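Local coordinates for acyl-[acyl-carrier-protein]--UDP-N-acetylglucosamine O-acyltransferase (Acinetobacter baumannii, PDB 4E6U) that catalyses transfer of an acyl chain from acyl carrier protein to UDP-N-acetylglucosamine, the opening step of lipid A assembly in lipopolysaccharide synthesis, at residues T56-N61 / L86-N91; K80-W85 / G103-N108; V141-H146 / S159-F164; D168-I173 / P184-A189. All blocks are in the same frame, centred on the assembly; numbering follows the deposited sequence. Where two conformers were deposited one is given.

Interaction 1: T56-N61 / L86-N91; sequences TRIGQN and LEIGNN
The backbone N-H of Gly-59 is shared by two carbonyls: Gly-59 N bonds Ile-88 O at 2.9 Å, coming in above the carbonyl plane, and reaches Gly-89 O only weakly. The next N-H goes to a side chain. Gln-60 N meets Asn-90 OD1 at 2.8 Å and almost straight (176°), while Asn-90 CB lies 3.4 Å from Gln-60 O, the carbonyl that takes the N-H of Asn-91. These segments lie on the same face of successive coils in a left-handed parallel beta-helix and continue into the corner; residues 56-58 and 86-88 run parallel, their axes 4.7 Å apart. On the buried face Thr-56 and Leu-86 lie side by side, Thr-56 CG2 3.9 Å from Leu-86 CD2. Thr-56 OG1 bonds Gly-54 O; Ile-58 CG1 and Ile-88 CD1 follow at 4.2 Å. The other face carries Arg-57 and Glu-87, whose NH1 and OE2 are modelled as a salt bridge with guanidinium and carboxylate planes 66° apart. Both residues have a second conformer, so this pairing is doubtful; Glu-87 OE1 also pairs with Lys-112. At the corner Asn-61 and Asn-91 have positive phi, and one water accepts from Asn-61 ND2 and donates to Asn-91 OD1.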
loop_
_atom_site.group_PDB
_atom_site.type_symbol
_atom_site.label_atom_id
_atom_site.label_comp_id
_atom_site.label_asym_id
_atom_site.label_seq_id
_atom_site.Cartn_x
_atom_site.Cartn_y
_atom_site.Cartn_z
ATOM N N THR A 56 -16.193 -12.725 -15.401
ATOM C CA THR A 56 -15.424 -11.588 -15.868
ATOM C C THR A 56 -15.345 -11.619 -17.386
ATOM O O THR A 56 -15.020 -12.663 -17.969
ATOM C CB THR A 56 -13.992 -11.611 -15.246
ATOM O OG1 THR A 56 -14.114 -11.467 -13.819
ATOM C CG2 THR A 56 -13.128 -10.480 -15.756
ATOM N N ARG A 57 -15.645 -10.483 -18.015
ATOM C CA ARG A 57 -15.467 -10.320 -19.452
ATOM C C ARG A 57 -14.286 -9.404 -19.660
ATOM O O ARG A 57 -14.279 -8.292 -19.124
ATOM C CB ARG A 57 -16.721 -9.710 -20.096
ATOM C CG ARG A 57 -17.941 -10.583 -19.938
ATOM C CD ARG A 57 -19.189 -9.952 -20.558
ATOM N NE ARG A 57 -20.384 -10.658 -20.098
ATOM C CZ ARG A 57 -21.211 -10.235 -19.144
ATOM N NH1 ARG A 57 -21.014 -9.071 -18.528
ATOM N NH2 ARG A 57 -22.256 -10.986 -18.808
ATOM N N ILE A 58 -13.268 -9.877 -20.374
ATOM C CA ILE A 58 -12.055 -9.121 -20.661
ATOM C C ILE A 58 -11.980 -8.883 -22.161
ATOM O O ILE A 58 -12.111 -9.827 -22.936
ATOM C CB ILE A 58 -10.792 -9.884 -20.179
ATOM C CG1 ILE A 58 -10.881 -10.074 -18.660
ATOM C CG2 ILE A 58 -9.516 -9.144 -20.576
ATOM C CD1 ILE A 58 -9.862 -11.032 -18.068
ATOM N N GLY A 59 -11.774 -7.639 -22.559
ATOM C CA GLY A 59 -11.707 -7.285 -23.980
ATOM C C GLY A 59 -10.394 -7.620 -24.653
ATOM O O GLY A 59 -9.694 -8.557 -24.265
ATOM N N GLN A 60 -10.062 -6.845 -25.672
ATOM C CA GLN A 60 -8.962 -7.180 -26.555
ATOM C C GLN A 60 -7.703 -6.450 -26.168
ATOM O O GLN A 60 -7.750 -5.324 -25.665
ATOM C CB GLN A 60 -9.324 -6.785 -27.993
ATOM C CG GLN A 60 -10.528 -7.557 -28.544
ATOM C CD GLN A 60 -10.824 -7.277 -30.016
ATOM O OE1 GLN A 60 -11.541 -8.044 -30.659
ATOM N NE2 GLN A 60 -10.284 -6.193 -30.546
ATOM N N ASN A 61 -6.565 -7.102 -26.403
ATOM C CA ASN A 61 -5.261 -6.459 -26.269
ATOM C C ASN A 61 -4.931 -5.898 -24.883
ATOM O O ASN A 61 -4.178 -4.929 -24.760
ATOM C CB ASN A 61 -5.050 -5.397 -27.369
ATOM C CG ASN A 61 -5.127 -5.999 -28.757
ATOM O OD1 ASN A 61 -4.479 -6.997 -29.040
ATOM N ND2 ASN A 61 -5.939 -5.406 -29.613
ATOM N N LEU A 86 -17.565 -8.601 -13.405
ATOM C CA LEU A 86 -16.567 -7.605 -13.746
ATOM C C LEU A 86 -16.448 -7.537 -15.260
ATOM O O LEU A 86 -16.381 -8.576 -15.917
ATOM C CB LEU A 86 -15.188 -7.942 -13.131
ATOM C CG LEU A 86 -13.974 -7.129 -13.620
ATOM C CD1 LEU A 86 -14.103 -5.672 -13.214
ATOM C CD2 LEU A 86 -12.688 -7.710 -13.034
ATOM N N GLU A 87 -16.396 -6.323 -15.794
ATOM C CA GLU A 87 -16.077 -6.103 -17.198
ATOM C C GLU A 87 -14.846 -5.229 -17.343
ATOM O O GLU A 87 -14.715 -4.214 -16.648
ATOM C CB GLU A 87 -17.280 -5.447 -17.907
ATOM C CG GLU A 87 -18.423 -6.405 -18.159
ATOM C CD GLU A 87 -19.671 -5.741 -18.707
ATOM O OE1 GLU A 87 -19.691 -4.497 -18.867
ATOM O OE2 GLU A 87 -20.640 -6.492 -18.944
ATOM N N ILE A 88 -13.951 -5.619 -18.241
ATOM C CA ILE A 88 -12.761 -4.872 -18.574
ATOM C C ILE A 88 -12.778 -4.681 -20.089
ATOM O O ILE A 88 -13.034 -5.649 -20.815
ATOM C CB ILE A 88 -11.506 -5.673 -18.144
ATOM C CG1 ILE A 88 -11.411 -5.723 -16.617
ATOM C CG2 ILE A 88 -10.237 -5.090 -18.740
ATOM C CD1 ILE A 88 -10.429 -6.784 -16.104
ATOM N N GLY A 89 -12.502 -3.464 -20.548
ATOM C CA GLY A 89 -12.496 -3.161 -21.994
ATOM C C GLY A 89 -11.214 -3.594 -22.673
ATOM O O GLY A 89 -10.741 -4.729 -22.474
ATOM N N ASN A 90 -10.660 -2.713 -23.496
ATOM C CA ASN A 90 -9.553 -3.063 -24.369
ATOM C C ASN A 90 -8.303 -2.285 -24.035
ATOM O O ASN A 90 -8.376 -1.165 -23.540
ATOM C CB ASN A 90 -9.928 -2.729 -25.817
ATOM C CG ASN A 90 -11.253 -3.297 -26.210
ATOM O OD1 ASN A 90 -11.537 -4.467 -26.005
ATOM N ND2 ASN A 90 -12.097 -2.445 -26.804
ATOM N N ASN A 91 -7.142 -2.865 -24.326
ATOM C CA ASN A 91 -5.887 -2.134 -24.289
ATOM C C ASN A 91 -5.515 -1.570 -22.919
ATOM O O ASN A 91 -4.881 -0.523 -22.814
ATOM C CB ASN A 91 -5.850 -1.018 -25.357
ATOM C CG ASN A 91 -5.908 -1.557 -26.775
ATOM O OD1 ASN A 91 -6.985 -1.809 -27.309
ATOM N ND2 ASN A 91 -4.764 -1.720 -27.384
HETATM O O HOH W 1 -7.567 -3.298 -29.263
#

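Interaction 2: K80-W85 / G103-N108; sequences KGEETW and GTVQDN
Thr-84 and Gly-103 bring two irregular backbones to within 5.4 Å, CA to CA, and from there the loops, whose end-to-end directions differ by 130°, run on without strand pairing. Both are excursions from the left-handed beta-helix: 80-85 ends the loop that leads into strand 85-88, whereas residues 103-108 turn back toward strand 110-113 through a type I turn from Thr-104 to Asp-107. At the base Gly-103 N bonds Trp-85 O at 3.2 Å. Thr-84 returns a bond, OG1 to Gly-103 O at 2.8 Å, with the hydroxyl 51° out of the carbonyl plane; chi1 of 68° puts OG1 between its own backbone N and carbonyl carbon. Farther out Glu-82 and Val-105 cross at about a right angle. Val-105 CG1 presses on Glu-82 CB at 3.4 Å, and Val-105 CG2 sits 3.7 Å from Glu-82 CD. The glutamate chain bends at chi2, and its OE1 accepts the backbone N-H of Lys-80 (N to OE1 2.9 Å) from the syn side, somewhat out of the carboxylate plane. Water completes the junction. One molecule donates to Glu-82 OE2 and accepts from Lys-80 NZ and Gln-106 NE2. A second accepts from Val-105 N and donates to Glu-82 OE1 and, at 3.2 Å, to Gln-106 OE1, so both ends of the Gln-106 amide are held by water.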
loop_
_atom_site.group_PDB
_atom_site.type_symbol
_atom_site.label_atom_id
_atom_site.label_comp_id
_atom_site.label_asym_id
_atom_site.label_seq_id
_atom_site.Cartn_x
_atom_site.Cartn_y
_atom_site.Cartn_z
ATOM N N LYS A 80 -23.965 -11.661 -0.488
ATOM C CA LYS A 80 -24.488 -12.970 -0.070
ATOM C C LYS A 80 -24.468 -14.020 -1.190
ATOM O O LYS A 80 -25.405 -14.811 -1.338
ATOM C CB LYS A 80 -25.905 -12.838 0.511
ATOM C CG LYS A 80 -26.021 -11.906 1.731
ATOM C CD LYS A 80 -27.426 -11.949 2.366
ATOM C CE LYS A 80 -28.547 -11.530 1.397
ATOM N NZ LYS A 80 -28.763 -10.050 1.297
ATOM N N GLY A 81 -23.401 -14.015 -1.977
ATOM C CA GLY A 81 -23.184 -15.058 -2.978
ATOM C C GLY A 81 -23.924 -14.875 -4.293
ATOM O O GLY A 81 -23.947 -15.784 -5.118
ATOM N N GLU A 82 -24.518 -13.702 -4.498
ATOM C CA GLU A 82 -25.258 -13.419 -5.726
ATOM C C GLU A 82 -24.360 -13.392 -6.964
ATOM O O GLU A 82 -23.155 -13.120 -6.874
ATOM C CB GLU A 82 -26.001 -12.089 -5.617
ATOM C CG GLU A 82 -27.009 -12.001 -4.469
ATOM C CD GLU A 82 -26.427 -11.430 -3.171
ATOM O OE1 GLU A 82 -25.191 -11.269 -3.039
ATOM O OE2 GLU A 82 -27.221 -11.135 -2.256
ATOM N N GLU A 83 -24.950 -13.662 -8.122
ATOM C CA GLU A 83 -24.209 -13.622 -9.372
ATOM C C GLU A 83 -23.929 -12.183 -9.754
ATOM O O GLU A 83 -24.849 -11.411 -10.027
ATOM C CB GLU A 83 -24.988 -14.315 -10.495
ATOM C CG GLU A 83 -24.216 -14.378 -11.800
ATOM C CD GLU A 83 -24.963 -15.126 -12.872
ATOM O OE1 GLU A 83 -25.482 -14.464 -13.792
ATOM O OE2 GLU A 83 -25.033 -16.368 -12.781
ATOM N N THR A 84 -22.648 -11.815 -9.769
ATOM C CA THR A 84 -22.265 -10.477 -10.196
ATOM C C THR A 84 -20.981 -10.564 -11.008
ATOM O O THR A 84 -20.322 -11.598 -11.022
ATOM C CB THR A 84 -22.058 -9.500 -9.031
ATOM O OG1 THR A 84 -20.912 -9.922 -8.304
ATOM C CG2 THR A 84 -23.265 -9.482 -8.061
ATOM N N TRP A 85 -20.647 -9.462 -11.666
ATOM C CA TRP A 85 -19.695 -9.459 -12.771
ATOM C C TRP A 85 -18.641 -8.370 -12.670
ATOM O O TRP A 85 -18.812 -7.359 -11.969
ATOM C CB TRP A 85 -20.469 -9.277 -14.089
ATOM C CG TRP A 85 -21.311 -10.464 -14.411
ATOM C CD1 TRP A 85 -22.564 -10.752 -13.921
ATOM C CD2 TRP A 85 -20.956 -11.542 -15.278
ATOM N NE1 TRP A 85 -23.001 -11.947 -14.438
ATOM C CE2 TRP A 85 -22.042 -12.448 -15.279
ATOM C CE3 TRP A 85 -19.832 -11.821 -16.071
ATOM C CZ2 TRP A 85 -22.028 -13.635 -16.034
ATOM C CZ3 TRP A 85 -19.820 -13.009 -16.822
ATOM C CH2 TRP A 85 -20.915 -13.891 -16.790
ATOM N N GLY A 103 -19.095 -6.891 -8.798
ATOM C CA GLY A 103 -20.093 -5.987 -8.205
ATOM C C GLY A 103 -20.977 -6.585 -7.129
ATOM O O GLY A 103 -20.767 -7.698 -6.666
ATOM N N THR A 104 -21.978 -5.800 -6.726
ATOM C CA THR A 104 -22.968 -6.249 -5.747
ATOM C C THR A 104 -24.363 -6.020 -6.311
ATOM O O THR A 104 -24.582 -5.111 -7.112
ATOM C CB THR A 104 -22.854 -5.512 -4.400
ATOM O OG1 THR A 104 -23.080 -4.110 -4.597
ATOM C CG2 THR A 104 -21.473 -5.732 -3.765
ATOM N N VAL A 105 -25.310 -6.847 -5.873
ATOM C CA VAL A 105 -26.682 -6.712 -6.373
ATOM C C VAL A 105 -27.371 -5.442 -5.892
ATOM O O VAL A 105 -28.283 -4.963 -6.556
ATOM C CB VAL A 105 -27.559 -7.953 -6.102
ATOM C CG1 VAL A 105 -27.017 -9.148 -6.883
ATOM C CG2 VAL A 105 -27.681 -8.245 -4.607
ATOM N N GLN A 106 -26.908 -4.896 -4.770
ATOM C CA GLN A 106 -27.451 -3.641 -4.222
ATOM C C GLN A 106 -27.263 -2.450 -5.156
ATOM O O GLN A 106 -27.974 -1.451 -5.052
ATOM C CB GLN A 106 -26.848 -3.333 -2.853
ATOM C CG GLN A 106 -27.350 -4.230 -1.711
ATOM C CD GLN A 106 -26.693 -5.607 -1.665
ATOM O OE1 GLN A 106 -25.760 -5.897 -2.417
ATOM N NE2 GLN A 106 -27.182 -6.464 -0.781
ATOM N N ASP A 107 -26.282 -2.539 -6.052
ATOM C CA ASP A 107 -26.062 -1.515 -7.056
ATOM C C ASP A 107 -26.560 -2.024 -8.416
ATOM O O ASP A 107 -27.769 -2.012 -8.669
ATOM C CB ASP A 107 -24.568 -1.111 -7.054
ATOM C CG ASP A 107 -24.293 0.198 -7.784
ATOM O OD1 ASP A 107 -25.062 0.588 -8.694
ATOM O OD2 ASP A 107 -23.265 0.841 -7.463
ATOM N N ASN A 108 -25.664 -2.505 -9.275
ATOM C CA ASN A 108 -26.036 -2.992 -10.604
ATOM C C ASN A 108 -25.293 -4.286 -10.967
ATOM O O ASN A 108 -25.204 -4.657 -12.142
ATOM C CB ASN A 108 -25.760 -1.901 -11.653
ATOM C CG ASN A 108 -26.360 -2.212 -13.024
ATOM O OD1 ASN A 108 -27.460 -2.759 -13.130
ATOM N ND2 ASN A 108 -25.633 -1.854 -14.077
HETATM O O HOH W 2 -26.703 -9.204 -0.515
HETATM O O HOH W 3 -24.463 -8.536 -3.705
#

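Interaction 3: V141-H146 / S159-F164; sequences VGVAGH and SGIHQF. With EDO (1,2-ethanediol), chain I.
His-146 lies against Phe-164 along its whole length. Its CB is 3.5 Å from Phe-164 CD1, over the face of the ring near its CD1-CE1 side, and its CG then stands 3.4 Å from Phe-164 CE1. On one branch His-146 CD2 meets Phe-164 CZ at 3.4 Å, and beyond it NE2 is 3.8 Å from the same CZ. On the other branch ND1 passes near CE1 and bonds Asp-107 OD2. The result is an offset stack with centroids 4.3 Å apart and planes only 3° from parallel. Both residues have positive phi and CG anti to the carbonyl carbon (chi1 -41° in His-146, -63° in Phe-164), and this shared geometry sends the two side chains off the same way.

Below them is the regular rung pairing of a left-handed beta-helix. Gly-142 N bonds Ser-159 O, Ile-161 N bonds Gly-142 O, and Ala-144 N bonds Ile-161 O; after the corner Phe-164 N donates to Gly-145 O at 2.9 Å. Val-143 CG2 and Ile-161 CD1 touch on the buried face. The His-162 ring is tied to its own segment, ND1 meeting a lone pair of Gln-163 O at 3.1 Å, while Gln-163 NE2 bonds weakly to a 1,2-ethanediol.

In LpxA relatives histidines on this flank line the active-site cleft, and His-146 and His-162 probably do so here. With one face against Phe-164, ND1 held by Asp-107 and His-127 meeting it edge-to-face, the His-146 ring is probably restricted in both tilt and flip.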
loop_
_atom_site.group_PDB
_atom_site.type_symbol
_atom_site.label_atom_id
_atom_site.label_comp_id
_atom_site.label_asym_id
_atom_site.label_seq_id
_atom_site.Cartn_x
_atom_site.Cartn_y
_atom_site.Cartn_z
ATOM N N VAL A 141 -2.821 2.681 -5.293
ATOM C CA VAL A 141 -4.080 3.440 -5.264
ATOM C C VAL A 141 -5.232 2.529 -4.846
ATOM O O VAL A 141 -5.362 1.408 -5.362
ATOM C CB VAL A 141 -4.330 4.122 -6.609
ATOM C CG1 VAL A 141 -5.789 4.592 -6.715
ATOM C CG2 VAL A 141 -3.383 5.287 -6.775
ATOM N N GLY A 142 -6.037 2.985 -3.902
ATOM C CA GLY A 142 -7.208 2.242 -3.463
ATOM C C GLY A 142 -8.467 2.966 -3.859
ATOM O O GLY A 142 -8.710 4.080 -3.391
ATOM N N VAL A 143 -9.262 2.351 -4.710
ATOM C CA VAL A 143 -10.532 2.931 -5.134
ATOM C C VAL A 143 -11.632 2.119 -4.462
ATOM O O VAL A 143 -11.812 0.932 -4.747
ATOM C CB VAL A 143 -10.675 2.900 -6.649
ATOM C CG1 VAL A 143 -11.936 3.663 -7.076
ATOM C CG2 VAL A 143 -9.434 3.471 -7.336
ATOM N N ALA A 144 -12.371 2.752 -3.552
ATOM C CA ALA A 144 -13.375 2.048 -2.768
ATOM C C ALA A 144 -14.680 1.844 -3.548
ATOM O O ALA A 144 -14.793 2.198 -4.720
ATOM C CB ALA A 144 -13.613 2.773 -1.431
ATOM N N GLY A 145 -15.652 1.240 -2.878
ATOM C CA GLY A 145 -16.862 0.795 -3.562
ATOM C C GLY A 145 -17.673 1.873 -4.249
ATOM O O GLY A 145 -17.813 2.980 -3.737
ATOM N N HIS A 146 -18.245 1.531 -5.398
ATOM C CA HIS A 146 -19.212 2.397 -6.103
ATOM C C HIS A 146 -18.630 3.714 -6.589
ATOM O O HIS A 146 -19.370 4.656 -6.867
ATOM C CB HIS A 146 -20.473 2.708 -5.240
ATOM C CG HIS A 146 -21.004 1.541 -4.463
ATOM N ND1 HIS A 146 -21.971 0.692 -4.959
ATOM C CD2 HIS A 146 -20.736 1.110 -3.208
ATOM C CE1 HIS A 146 -22.264 -0.220 -4.049
ATOM N NE2 HIS A 146 -21.526 0.008 -2.978
ATOM N N SER A 159 -2.779 6.995 -3.008
ATOM C CA SER A 159 -4.006 7.728 -2.722
ATOM C C SER A 159 -5.159 6.765 -2.496
ATOM O O SER A 159 -5.123 5.605 -2.952
ATOM C CB SER A 159 -4.349 8.695 -3.846
ATOM O OG SER A 159 -3.344 9.692 -3.969
ATOM N N GLY A 160 -6.166 7.240 -1.771
ATOM C CA GLY A 160 -7.398 6.500 -1.524
ATOM C C GLY A 160 -8.593 7.332 -1.915
ATOM O O GLY A 160 -8.645 8.539 -1.640
ATOM N N ILE A 161 -9.564 6.689 -2.544
ATOM C CA ILE A 161 -10.806 7.344 -2.928
ATOM C C ILE A 161 -11.954 6.673 -2.201
ATOM O O ILE A 161 -12.208 5.495 -2.385
ATOM C CB ILE A 161 -11.009 7.304 -4.435
ATOM C CG1 ILE A 161 -9.780 7.899 -5.134
ATOM C CG2 ILE A 161 -12.304 8.073 -4.813
ATOM C CD1 ILE A 161 -9.763 7.714 -6.619
ATOM N N HIS A 162 -12.645 7.442 -1.367
ATOM C CA HIS A 162 -13.745 6.966 -0.526
ATOM C C HIS A 162 -14.948 6.477 -1.338
ATOM O O HIS A 162 -15.209 6.963 -2.439
ATOM C CB HIS A 162 -14.176 8.136 0.389
ATOM C CG HIS A 162 -15.098 7.759 1.514
ATOM N ND1 HIS A 162 -16.474 7.728 1.385
ATOM C CD2 HIS A 162 -14.837 7.457 2.808
ATOM C CE1 HIS A 162 -17.014 7.396 2.548
ATOM N NE2 HIS A 162 -16.043 7.223 3.427
ATOM N N GLN A 163 -15.673 5.518 -0.771
ATOM C CA GLN A 163 -16.885 4.968 -1.416
ATOM C C GLN A 163 -17.837 6.048 -1.926
ATOM O O GLN A 163 -18.016 7.102 -1.289
ATOM C CB GLN A 163 -17.622 4.005 -0.475
ATOM C CG GLN A 163 -18.025 4.642 0.845
ATOM C CD GLN A 163 -18.928 3.775 1.716
ATOM O OE1 GLN A 163 -19.274 2.654 1.362
ATOM N NE2 GLN A 163 -19.311 4.310 2.868
ATOM N N PHE A 164 -18.400 5.795 -3.103
ATOM C CA PHE A 164 -19.430 6.638 -3.735
ATOM C C PHE A 164 -18.924 7.940 -4.323
ATOM O O PHE A 164 -19.695 8.674 -4.951
ATOM C CB PHE A 164 -20.629 6.911 -2.802
ATOM C CG PHE A 164 -21.375 5.676 -2.420
ATOM C CD1 PHE A 164 -22.247 5.079 -3.327
ATOM C CD2 PHE A 164 -21.208 5.106 -1.166
ATOM C CE1 PHE A 164 -22.953 3.920 -2.970
ATOM C CE2 PHE A 164 -21.897 3.948 -0.817
ATOM C CZ PHE A 164 -22.762 3.366 -1.724
HETATM C C1 EDO I . -19.905 7.372 4.851
HETATM O O1 EDO I . -20.276 6.853 3.568
HETATM C C2 EDO I . -20.379 8.815 4.964
HETATM O O2 EDO I . -19.248 9.672 5.147
#

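Interaction 4: D168-I173 / P184-A189; sequences DSYSMI and PAYVMA
The last turns of the left-handed beta-helix meet here, where segment 184-189 leads out of the coils toward the C-terminal helical domain. Each segment holds a type II turn, from Asp-168 to Ser-171 and from Pro-184 to Val-187, and one turn sits on the other. Tyr-186 N bonds Ser-169 O at 2.9 Å, in the carbonyl plane, and Asp-168 CB rests 3.5 Å from Ala-185 N. Beyond the turns the parallel strands take over: Met-172 N bonds Val-187 O at 3.0 Å, and Ala-189 N bonds Met-172 O at 2.9 Å.

Tyr-170 and Tyr-186 point the same way with ring planes 9° apart, but the offset is so large that little of one ring covers the other; the nearest atoms are Tyr-170 CD1 and Tyr-186 CE1, at 3.6 Å. Met-172 and Met-188 also lie side by side, with SD of Met-172 facing CE of Met-188; Met-188 has a second conformer, so this contact is doubtful. Inside the first turn Ser-171 OG bonds Asp-168 O at 2.7 Å; with chi1 62° OG is turned back toward the turn's first carbonyl.

Asp-168 OD2 and Ala-185 N both bond Ser-255 OG of helix 250-258, and Tyr-186 OH bonds Glu-248 O. The polar groups of the stacked turns are therefore paired partly with the C-terminal domain, while apolar surface and backbone bonds join the two coils.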
loop_
_atom_site.group_PDB
_atom_site.type_symbol
_atom_site.label_atom_id
_atom_site.label_comp_id
_atom_site.label_asym_id
_atom_site.label_seq_id
_atom_site.Cartn_x
_atom_site.Cartn_y
_atom_site.Cartn_z
ATOM N N ASP A 168 -14.082 13.111 -11.885
ATOM C CA ASP A 168 -14.458 13.353 -13.266
ATOM C C ASP A 168 -13.284 13.608 -14.213
ATOM O O ASP A 168 -12.119 13.705 -13.794
ATOM C CB ASP A 168 -15.546 14.440 -13.333
ATOM C CG ASP A 168 -16.937 13.872 -13.066
ATOM O OD1 ASP A 168 -17.107 12.636 -13.052
ATOM O OD2 ASP A 168 -17.894 14.651 -12.898
ATOM N N SER A 169 -13.597 13.686 -15.502
ATOM C CA SER A 169 -12.557 13.653 -16.522
ATOM C C SER A 169 -11.537 14.756 -16.420
ATOM O O SER A 169 -11.882 15.883 -16.042
ATOM C CB SER A 169 -13.179 13.628 -17.910
ATOM O OG SER A 169 -13.962 12.463 -18.062
ATOM N N TYR A 170 -10.279 14.427 -16.732
ATOM C CA TYR A 170 -9.157 15.378 -16.783
ATOM C C TYR A 170 -8.716 15.914 -15.425
ATOM O O TYR A 170 -7.880 16.818 -15.351
ATOM C CB TYR A 170 -9.443 16.554 -17.747
ATOM C CG TYR A 170 -9.888 16.133 -19.126
ATOM C CD1 TYR A 170 -11.221 16.271 -19.514
ATOM C CD2 TYR A 170 -8.984 15.582 -20.043
ATOM C CE1 TYR A 170 -11.648 15.886 -20.789
ATOM C CE2 TYR A 170 -9.393 15.194 -21.314
ATOM C CZ TYR A 170 -10.725 15.339 -21.673
ATOM O OH TYR A 170 -11.118 14.951 -22.938
ATOM N N SER A 171 -9.275 15.362 -14.353
ATOM C CA SER A 171 -8.848 15.727 -13.008
ATOM C C SER A 171 -7.520 15.044 -12.660
ATOM O O SER A 171 -7.114 14.062 -13.312
ATOM C CB SER A 171 -9.920 15.370 -11.988
ATOM O OG SER A 171 -10.158 13.964 -11.964
ATOM N N MET A 172 -6.854 15.579 -11.650
ATOM C CA MET A 172 -5.604 15.002 -11.155
ATOM C C MET A 172 -5.634 14.971 -9.657
ATOM O O MET A 172 -5.914 15.980 -9.007
ATOM C CB MET A 172 -4.398 15.809 -11.609
ATOM C CG MET A 172 -4.199 15.867 -13.117
ATOM S SD MET A 172 -2.667 16.698 -13.612
ATOM C CE MET A 172 -1.442 15.647 -12.829
ATOM N N ILE A 173 -5.352 13.805 -9.097
ATOM C CA ILE A 173 -5.280 13.623 -7.658
ATOM C C ILE A 173 -3.804 13.506 -7.298
ATOM O O ILE A 173 -3.100 12.646 -7.825
ATOM C CB ILE A 173 -6.090 12.362 -7.212
ATOM C CG1 ILE A 173 -7.594 12.650 -7.328
ATOM C CG2 ILE A 173 -5.733 11.941 -5.777
ATOM C CD1 ILE A 173 -8.475 11.422 -7.325
ATOM N N PRO A 184 -14.366 17.437 -9.303
ATOM C CA PRO A 184 -14.958 17.783 -10.590
ATOM C C PRO A 184 -13.989 17.718 -11.763
ATOM O O PRO A 184 -12.757 17.671 -11.578
ATOM C CB PRO A 184 -15.442 19.232 -10.365
ATOM C CG PRO A 184 -15.609 19.345 -8.912
ATOM C CD PRO A 184 -14.487 18.531 -8.322
ATOM N N ALA A 185 -14.555 17.732 -12.968
ATOM C CA ALA A 185 -13.793 17.718 -14.210
ATOM C C ALA A 185 -12.726 18.790 -14.197
ATOM O O ALA A 185 -12.975 19.912 -13.726
ATOM C CB ALA A 185 -14.729 17.919 -15.419
ATOM N N TYR A 186 -11.530 18.456 -14.690
ATOM C CA TYR A 186 -10.387 19.383 -14.798
ATOM C C TYR A 186 -9.722 19.796 -13.486
ATOM O O TYR A 186 -8.738 20.523 -13.519
ATOM C CB TYR A 186 -10.750 20.691 -15.529
ATOM C CG TYR A 186 -11.624 20.550 -16.732
ATOM C CD1 TYR A 186 -11.167 19.911 -17.881
ATOM C CD2 TYR A 186 -12.916 21.088 -16.733
ATOM C CE1 TYR A 186 -11.978 19.789 -19.005
ATOM C CE2 TYR A 186 -13.730 20.978 -17.842
ATOM C CZ TYR A 186 -13.262 20.332 -18.976
ATOM O OH TYR A 186 -14.084 20.237 -20.074
ATOM N N VAL A 187 -10.233 19.353 -12.340
ATOM C CA VAL A 187 -9.752 19.881 -11.064
ATOM C C VAL A 187 -8.505 19.152 -10.553
ATOM O O VAL A 187 -8.391 17.928 -10.698
ATOM C CB VAL A 187 -10.888 19.906 -10.000
ATOM C CG1 VAL A 187 -10.361 20.220 -8.619
ATOM C CG2 VAL A 187 -11.968 20.953 -10.401
ATOM N N MET A 188 -7.567 19.913 -9.998
ATOM C CA MET A 188 -6.419 19.363 -9.286
ATOM C C MET A 188 -6.770 19.330 -7.820
ATOM O O MET A 188 -7.101 20.372 -7.247
ATOM C CB MET A 188 -5.192 20.242 -9.490
ATOM C CG MET A 188 -5.011 20.694 -10.899
ATOM S SD MET A 188 -3.312 20.914 -11.471
ATOM C CE MET A 188 -2.546 19.356 -11.006
ATOM N N ALA A 189 -6.743 18.147 -7.207
ATOM C CA ALA A 189 -7.042 17.997 -5.793
ATOM C C ALA A 189 -5.934 17.191 -5.154
ATOM O O ALA A 189 -5.426 16.243 -5.758
ATOM C CB ALA A 189 -8.376 17.313 -5.582
#

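How the interactions relate
From the N terminus, interaction 1 joins 56-61 to 86-91 and closes a loop that takes in 80-85; interaction 2 then joins 80-85 to 103-108. The two therefore cross, and they share one continuous run of chain through Trp-85, whose ring lies against Arg-57. Interactions 3 and 4 follow in series, each closing a single short coil, and no contact nests within another. Asp-107 of interaction 2 reaches His-146 of interaction 3, linking the protruding loops to the later coils. Ile-173 of interaction 4 packs on Ser-159 and Ile-161 of interaction 3 inside the beta-helix, and interaction 4 carries the coils over to the C-terminal helices.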